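Hypothetical protein PH1313 (Pyrococcus horikoshii, PDB 1VBK) is of unknown function but, as a ThiI-like THUMP-domain protein, probably binds RNA and ATP and may act in thiamine biosynthesis. Local coordinates at residues Glu179-Gly184 with Gly202-Pro207; Lys257-Gly262 with Phe282-Tyr287. All coordinates share one frame; numbering follows the deposited sequence.

Interaction 1 of 2, residues Glu179-Gly184 with Gly202-Pro207; sequences EGRMIG and GVEVIP
Strands 181-184 and 204-207 are parallel neighbours in the beta-alpha-beta unit whose strands helix 189-200 connects, part of the ThiI-like domain of the HUP clan. Backbone hydrogen bonds alternate between the strands, from E204 N to G180 O through to G184 N to I206 O; M182 N meets E204 O at 2.9 Å, nearly along its C=O axis. R181 and E204 extend side by side from one face of the sheet, each with CG anti to its backbone N (chi1 163° in both). The arginine bends at chi3, which turns NE and NH2 to one carboxylate oxygen: OE1 lies near the guanidinium edge, 3.0 Å from NE, in a salt bridge whose two hydrogen bonds are weak. The guanidinium and carboxylate planes stand 47° apart. NH1 turns elsewhere, to F254 O and to D253 O of the second subunit. An alanine in place of R181 would remove all these bonds, and would probably disturb the charge balance at buried E204 and weaken the subunit contact. I206 CD1 rests 3.9 Å from R181 CD. On the other face, the extended M182 chain crosses V203 at about a right angle, with M182 CG 3.6 Å from V203 CG1.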
ATOM      1  N   GLU A 179      -4.032  -0.473  -9.470  1.00 23.84           N
ATOM      2  CA  GLU A 179      -3.589   0.800  -8.913  1.00 26.39           C
ATOM      3  C   GLU A 179      -3.647   0.890  -7.390  1.00 27.10           C
ATOM      4  O   GLU A 179      -3.840   1.970  -6.837  1.00 29.80           O
ATOM      5  CB  GLU A 179      -4.386   1.952  -9.529  1.00 25.04           C
ATOM      6  CG  GLU A 179      -4.171   2.149 -11.034  1.00 28.11           C
ATOM      7  CD  GLU A 179      -2.729   2.484 -11.406  1.00 30.82           C
ATOM      8  OE1 GLU A 179      -2.095   3.300 -10.698  1.00 30.67           O
ATOM      9  OE2 GLU A 179      -2.232   1.943 -12.418  1.00 31.81           O
ATOM     10  N   GLY A 180      -3.486  -0.241  -6.712  1.00 27.21           N
ATOM     11  CA  GLY A 180      -3.486  -0.225  -5.259  1.00 27.65           C
ATOM     12  C   GLY A 180      -4.813  -0.418  -4.549  1.00 28.30           C
ATOM     13  O   GLY A 180      -5.851  -0.665  -5.172  1.00 26.56           O
ATOM     14  N   ARG A 181      -4.770  -0.289  -3.224  1.00 25.17           N
ATOM     15  CA  ARG A 181      -5.946  -0.466  -2.385  1.00 24.16           C
ATOM     16  C   ARG A 181      -6.206   0.733  -1.474  1.00 22.30           C
ATOM     17  O   ARG A 181      -5.287   1.276  -0.863  1.00 20.03           O
ATOM     18  CB  ARG A 181      -5.777  -1.730  -1.538  1.00 26.17           C
ATOM     19  CG  ARG A 181      -6.704  -1.829  -0.340  1.00 25.19           C
ATOM     20  CD  ARG A 181      -6.329  -3.022   0.516  1.00 26.63           C
ATOM     21  NE  ARG A 181      -6.642  -4.277  -0.158  1.00 26.58           N
ATOM     22  CZ  ARG A 181      -6.168  -5.464   0.202  1.00 23.95           C
ATOM     23  NH1 ARG A 181      -5.343  -5.570   1.234  1.00 22.53           N
ATOM     24  NH2 ARG A 181      -6.543  -6.550  -0.460  1.00 23.32           N
ATOM     25  N   MET A 182      -7.471   1.128  -1.384  1.00 20.22           N
ATOM     26  CA  MET A 182      -7.873   2.254  -0.545  1.00 20.40           C
ATOM     27  C   MET A 182      -9.171   1.908   0.163  1.00 20.26           C
ATOM     28  O   MET A 182      -9.855   0.960  -0.215  1.00 19.14           O
ATOM     29  CB  MET A 182      -8.129   3.500  -1.399  1.00 21.53           C
ATOM     30  CG  MET A 182      -6.975   3.947  -2.268  1.00 20.28           C
ATOM     31  SD  MET A 182      -7.402   5.499  -3.061  1.00 21.50           S
ATOM     32  CE  MET A 182      -5.872   5.898  -3.889  1.00 22.28           C
ATOM     33  N   ILE A 183      -9.505   2.660   1.207  1.00 21.01           N
ATOM     34  CA  ILE A 183     -10.774   2.436   1.883  1.00 21.14           C
ATOM     35  C   ILE A 183     -11.657   3.551   1.356  1.00 22.44           C
ATOM     36  O   ILE A 183     -11.165   4.628   1.011  1.00 22.51           O
ATOM     37  CB  ILE A 183     -10.686   2.562   3.431  1.00 23.86           C
ATOM     38  CG1 ILE A 183     -10.201   3.959   3.820  1.00 26.43           C
ATOM     39  CG2 ILE A 183      -9.789   1.471   3.995  1.00 23.75           C
ATOM     40  CD1 ILE A 183     -10.270   4.240   5.319  1.00 29.40           C
ATOM     41  N   GLY A 184     -12.953   3.288   1.265  1.00 21.43           N
ATOM     42  CA  GLY A 184     -13.868   4.300   0.783  1.00 21.56           C
ATOM     43  C   GLY A 184     -14.898   4.534   1.862  1.00 21.68           C
ATOM     44  O   GLY A 184     -15.577   3.597   2.280  1.00 20.93           O
ATOM     45  N   GLY A 202      -8.912   1.727 -11.450  1.00 21.82           N
ATOM     46  CA  GLY A 202      -8.131   0.570 -11.042  1.00 20.64           C
ATOM     47  C   GLY A 202      -7.855   0.388  -9.562  1.00 20.91           C
ATOM     48  O   GLY A 202      -7.023  -0.434  -9.182  1.00 20.29           O
ATOM     49  N   VAL A 203      -8.551   1.137  -8.716  1.00 22.98           N
ATOM     50  CA  VAL A 203      -8.338   1.029  -7.278  1.00 23.25           C
ATOM     51  C   VAL A 203      -9.247   0.007  -6.608  1.00 23.80           C
ATOM     52  O   VAL A 203     -10.467   0.024  -6.795  1.00 24.48           O
ATOM     53  CB  VAL A 203      -8.548   2.388  -6.578  1.00 25.44           C
ATOM     54  CG1 VAL A 203      -8.347   2.237  -5.072  1.00 25.98           C
ATOM     55  CG2 VAL A 203      -7.580   3.424  -7.149  1.00 24.41           C
ATOM     56  N   GLU A 204      -8.647  -0.897  -5.842  1.00 21.19           N
ATOM     57  CA  GLU A 204      -9.424  -1.882  -5.107  1.00 22.11           C
ATOM     58  C   GLU A 204      -9.921  -1.122  -3.885  1.00 22.50           C
ATOM     59  O   GLU A 204      -9.119  -0.606  -3.101  1.00 24.05           O
ATOM     60  CB  GLU A 204      -8.547  -3.054  -4.666  1.00 23.64           C
ATOM     61  CG  GLU A 204      -9.184  -3.897  -3.577  1.00 26.08           C
ATOM     62  CD  GLU A 204      -8.375  -5.128  -3.230  1.00 30.55           C
ATOM     63  OE1 GLU A 204      -7.139  -5.013  -3.074  1.00 33.06           O
ATOM     64  OE2 GLU A 204      -8.982  -6.208  -3.105  1.00 33.42           O
ATOM     65  N   VAL A 205     -11.234  -1.050  -3.714  1.00 21.70           N
ATOM     66  CA  VAL A 205     -11.786  -0.308  -2.591  1.00 22.29           C
ATOM     67  C   VAL A 205     -12.484  -1.144  -1.529  1.00 22.65           C
ATOM     68  O   VAL A 205     -13.308  -2.007  -1.834  1.00 23.77           O
ATOM     69  CB  VAL A 205     -12.781   0.770  -3.086  1.00 20.62           C
ATOM     70  CG1 VAL A 205     -13.354   1.537  -1.901  1.00 21.31           C
ATOM     71  CG2 VAL A 205     -12.079   1.728  -4.039  1.00 21.14           C
ATOM     72  N   ILE A 206     -12.130  -0.887  -0.273  1.00 21.94           N
ATOM     73  CA  ILE A 206     -12.754  -1.560   0.853  1.00 20.45           C
ATOM     74  C   ILE A 206     -13.767  -0.539   1.371  1.00 20.69           C
ATOM     75  O   ILE A 206     -13.387   0.503   1.913  1.00 19.15           O
ATOM     76  CB  ILE A 206     -11.743  -1.874   1.978  1.00 21.95           C
ATOM     77  CG1 ILE A 206     -10.708  -2.890   1.487  1.00 23.53           C
ATOM     78  CG2 ILE A 206     -12.478  -2.428   3.194  1.00 20.81           C
ATOM     79  CD1 ILE A 206      -9.646  -3.228   2.523  1.00 26.80           C
ATOM     80  N   PRO A 207     -15.069  -0.810   1.191  1.00 20.30           N
ATOM     81  CA  PRO A 207     -16.072   0.141   1.669  1.00 21.36           C
ATOM     82  C   PRO A 207     -16.166   0.127   3.189  1.00 21.85           C
ATOM     83  O   PRO A 207     -16.194  -0.939   3.808  1.00 22.31           O
ATOM     84  CB  PRO A 207     -17.352  -0.350   0.997  1.00 20.91           C
ATOM     85  CG  PRO A 207     -17.151  -1.837   0.983  1.00 22.48           C
ATOM     86  CD  PRO A 207     -15.706  -1.967   0.534  1.00 18.31           C
TER

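Interaction 2 of 2, residues Lys257-Gly262 with Phe282-Tyr287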
ATOM      1  N   LYS A 257      -3.473   2.338   1.016  1.00 20.61           N
ATOM      2  CA  LYS A 257      -2.626   3.450   0.590  1.00 22.49           C
ATOM      3  C   LYS A 257      -3.368   4.777   0.462  1.00 21.52           C
ATOM      4  O   LYS A 257      -2.752   5.819   0.225  1.00 21.82           O
ATOM      5  CB  LYS A 257      -1.968   3.117  -0.754  1.00 25.34           C
ATOM      6  CG  LYS A 257      -2.967   2.963  -1.893  1.00 31.56           C
ATOM      7  CD  LYS A 257      -2.303   2.526  -3.192  1.00 34.34           C
ATOM      8  CE  LYS A 257      -1.418   3.614  -3.770  1.00 37.32           C
ATOM      9  NZ  LYS A 257      -0.812   3.168  -5.053  1.00 40.27           N
ATOM     10  N   GLY A 258      -4.685   4.745   0.614  1.00 19.46           N
ATOM     11  CA  GLY A 258      -5.451   5.969   0.491  1.00 18.14           C
ATOM     12  C   GLY A 258      -6.867   5.864   1.017  1.00 17.98           C
ATOM     13  O   GLY A 258      -7.374   4.772   1.267  1.00 18.20           O
ATOM     14  N   VAL A 259      -7.498   7.019   1.196  1.00 18.52           N
ATOM     15  CA  VAL A 259      -8.868   7.091   1.687  1.00 17.43           C
ATOM     16  C   VAL A 259      -9.683   7.916   0.698  1.00 18.92           C
ATOM     17  O   VAL A 259      -9.226   8.956   0.225  1.00 17.76           O
ATOM     18  CB  VAL A 259      -8.929   7.755   3.084  1.00 17.73           C
ATOM     19  CG1 VAL A 259     -10.379   7.937   3.518  1.00 18.55           C
ATOM     20  CG2 VAL A 259      -8.173   6.900   4.095  1.00 18.93           C
ATOM     21  N   ILE A 260     -10.883   7.433   0.387  1.00 17.71           N
ATOM     22  CA  ILE A 260     -11.777   8.094  -0.557  1.00 18.42           C
ATOM     23  C   ILE A 260     -13.022   8.636   0.139  1.00 18.08           C
ATOM     24  O   ILE A 260     -13.679   7.917   0.886  1.00 18.11           O
ATOM     25  CB  ILE A 260     -12.228   7.101  -1.657  1.00 18.22           C
ATOM     26  CG1 ILE A 260     -11.007   6.589  -2.422  1.00 18.49           C
ATOM     27  CG2 ILE A 260     -13.226   7.774  -2.599  1.00 18.97           C
ATOM     28  CD1 ILE A 260     -11.256   5.289  -3.159  1.00 23.56           C
ATOM     29  N   LYS A 261     -13.348   9.901  -0.111  1.00 19.13           N
ATOM     30  CA  LYS A 261     -14.536  10.519   0.484  1.00 20.99           C
ATOM     31  C   LYS A 261     -15.388  11.172  -0.602  1.00 22.86           C
ATOM     32  O   LYS A 261     -14.870  11.569  -1.641  1.00 23.40           O
ATOM     33  CB  LYS A 261     -14.134  11.556   1.542  1.00 21.21           C
ATOM     34  CG  LYS A 261     -13.562  10.931   2.814  1.00 22.87           C
ATOM     35  CD  LYS A 261     -13.103  11.974   3.828  1.00 24.89           C
ATOM     36  CE  LYS A 261     -14.257  12.805   4.360  1.00 29.18           C
ATOM     37  NZ  LYS A 261     -13.785  13.848   5.326  1.00 31.43           N
ATOM     38  N   GLY A 262     -16.691  11.283  -0.356  1.00 24.83           N
ATOM     39  CA  GLY A 262     -17.585  11.863  -1.346  1.00 28.31           C
ATOM     40  C   GLY A 262     -17.763  13.367  -1.273  1.00 31.20           C
ATOM     41  O   GLY A 262     -18.749  13.903  -1.778  1.00 31.20           O
ATOM     42  N   PHE A 282      -5.868  11.273   8.945  1.00 20.38           N
ATOM     43  CA  PHE A 282      -5.517  10.045   8.234  1.00 19.45           C
ATOM     44  C   PHE A 282      -4.013   9.969   7.964  1.00 19.23           C
ATOM     45  O   PHE A 282      -3.398  10.958   7.575  1.00 18.33           O
ATOM     46  CB  PHE A 282      -6.264   9.972   6.897  1.00 19.80           C
ATOM     47  CG  PHE A 282      -7.741   9.764   7.032  1.00 19.10           C
ATOM     48  CD1 PHE A 282      -8.252   8.508   7.354  1.00 20.18           C
ATOM     49  CD2 PHE A 282      -8.625  10.816   6.823  1.00 21.46           C
ATOM     50  CE1 PHE A 282      -9.621   8.304   7.465  1.00 19.74           C
ATOM     51  CE2 PHE A 282      -9.999  10.624   6.932  1.00 23.43           C
ATOM     52  CZ  PHE A 282     -10.498   9.360   7.254  1.00 21.38           C
ATOM     53  N   PRO A 283      -3.406   8.787   8.165  1.00 19.22           N
ATOM     54  CA  PRO A 283      -1.975   8.551   7.950  1.00 19.23           C
ATOM     55  C   PRO A 283      -1.624   8.348   6.475  1.00 19.77           C
ATOM     56  O   PRO A 283      -0.454   8.184   6.122  1.00 18.86           O
ATOM     57  CB  PRO A 283      -1.715   7.302   8.772  1.00 19.91           C
ATOM     58  CG  PRO A 283      -2.978   6.529   8.561  1.00 18.31           C
ATOM     59  CD  PRO A 283      -4.042   7.591   8.748  1.00 20.00           C
ATOM     60  N   VAL A 284      -2.644   8.339   5.623  1.00 18.46           N
ATOM     61  CA  VAL A 284      -2.445   8.169   4.186  1.00 18.80           C
ATOM     62  C   VAL A 284      -3.239   9.265   3.479  1.00 19.81           C
ATOM     63  O   VAL A 284      -4.136   9.864   4.067  1.00 19.20           O
ATOM     64  CB  VAL A 284      -2.938   6.782   3.702  1.00 18.98           C
ATOM     65  CG1 VAL A 284      -2.159   5.675   4.409  1.00 19.39           C
ATOM     66  CG2 VAL A 284      -4.430   6.630   3.979  1.00 21.69           C
ATOM     67  N   PRO A 285      -2.912   9.547   2.208  1.00 20.07           N
ATOM     68  CA  PRO A 285      -3.603  10.581   1.429  1.00 20.35           C
ATOM     69  C   PRO A 285      -5.102  10.341   1.311  1.00 18.84           C
ATOM     70  O   PRO A 285      -5.552   9.199   1.224  1.00 19.43           O
ATOM     71  CB  PRO A 285      -2.919  10.503   0.064  1.00 21.06           C
ATOM     72  CG  PRO A 285      -1.545  10.021   0.398  1.00 23.23           C
ATOM     73  CD  PRO A 285      -1.809   8.954   1.430  1.00 19.99           C
ATOM     74  N   VAL A 286      -5.868  11.427   1.296  1.00 19.38           N
ATOM     75  CA  VAL A 286      -7.313  11.348   1.159  1.00 20.11           C
ATOM     76  C   VAL A 286      -7.653  11.903  -0.220  1.00 21.56           C
ATOM     77  O   VAL A 286      -7.126  12.940  -0.621  1.00 21.59           O
ATOM     78  CB  VAL A 286      -8.023  12.184   2.244  1.00 20.87           C
ATOM     79  CG1 VAL A 286      -9.530  12.078   2.088  1.00 19.33           C
ATOM     80  CG2 VAL A 286      -7.601  11.700   3.621  1.00 19.57           C
ATOM     81  N   TYR A 287      -8.515  11.205  -0.948  1.00 20.39           N
ATOM     82  CA  TYR A 287      -8.892  11.642  -2.283  1.00 21.98           C
ATOM     83  C   TYR A 287     -10.358  12.028  -2.360  1.00 20.98           C
ATOM     84  O   TYR A 287     -11.206  11.425  -1.697  1.00 20.07           O
ATOM     85  CB  TYR A 287      -8.581  10.544  -3.302  1.00 23.85           C
ATOM     86  CG  TYR A 287      -7.118  10.166  -3.326  1.00 25.66           C
ATOM     87  CD1 TYR A 287      -6.617   9.177  -2.479  1.00 25.69           C
ATOM     88  CD2 TYR A 287      -6.224  10.825  -4.170  1.00 28.75           C
ATOM     89  CE1 TYR A 287      -5.260   8.851  -2.472  1.00 25.40           C
ATOM     90  CE2 TYR A 287      -4.862  10.509  -4.171  1.00 29.14           C
ATOM     91  CZ  TYR A 287      -4.389   9.519  -3.320  1.00 29.51           C
ATOM     92  OH  TYR A 287      -3.052   9.190  -3.324  1.00 27.59           O
TER
HETATM   93  O   HOH W   1      -2.145   6.916  -2.348  1.00 32.94           O
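Residues 258-260 run parallel to 286-287, V259 pairing with V286 and I260 with Y287, and three backbone hydrogen bonds join them: V259 N to P285 O, Y287 N to V259 O, and K261 N to Y287 O. The middle one is short, 2.6 Å from Y287 N to V259 O, and lies nearly along the C=O axis. V259 is the centre of the apolar packing. Its CG1, anti to the backbone N, sits over one face of the F282 ring, 4.2 Å from the centroid and offset toward the rim, a CH-pi contact. Its CG2 reaches the same ring at F282 CD1, 3.6 Å away, and also touches V284 CG2 at 3.8 Å. V284 holds its CG2 in the crowded position between its own N and carbonyl carbon, where it also packs on G258 CA. The pairing completes a second beta-alpha-beta unit, in which helix 273-281 carries the chain from 258-260 to 286-287, the outermost strand on this side of the parallel sheet within the chain. F282 leaves that helix with its CG anti to the carbonyl carbon, and F244 meets its ring edge-to-face. K261 bends at chi3 and lays CD 4.0 Å from V286 CG1, while its NZ forms salt bridges with D278 and E274 of the connecting helix. On the face opposite V259 and V286, Y287 runs its ring back along the neighbouring strand, so that V259 O and G258 CA lie at the ring edge. One water bridges the far end of the tyrosine, 2.6 Å from Y287 OH and donating to K257 O at 2.9 Å.

How the interactions relate
Both contacts build the same parallel sheet, in which strands 181-185 and 258-260 are neighbours, so interaction 1 and interaction 2 are joined through its middle. R181 O and K257 N are 2.8 Å apart, and I183 O and I260 N 2.9 Å, each probably a hydrogen bond. M182 CE packs against Y287 CE1, linking the contacts by side chains as well. Interaction 1 is the more deeply buried and encloses a salt bridge. Interaction 2 lies toward the sheet's margin and is partly exposed: beyond backbone hydrogen bonds like those of interaction 1, its contact is mainly apolar, with no salt bridge between its segments. Both touch the second subunit, interaction 1 by a hydrogen bond from R181, interaction 2 by packing of P283.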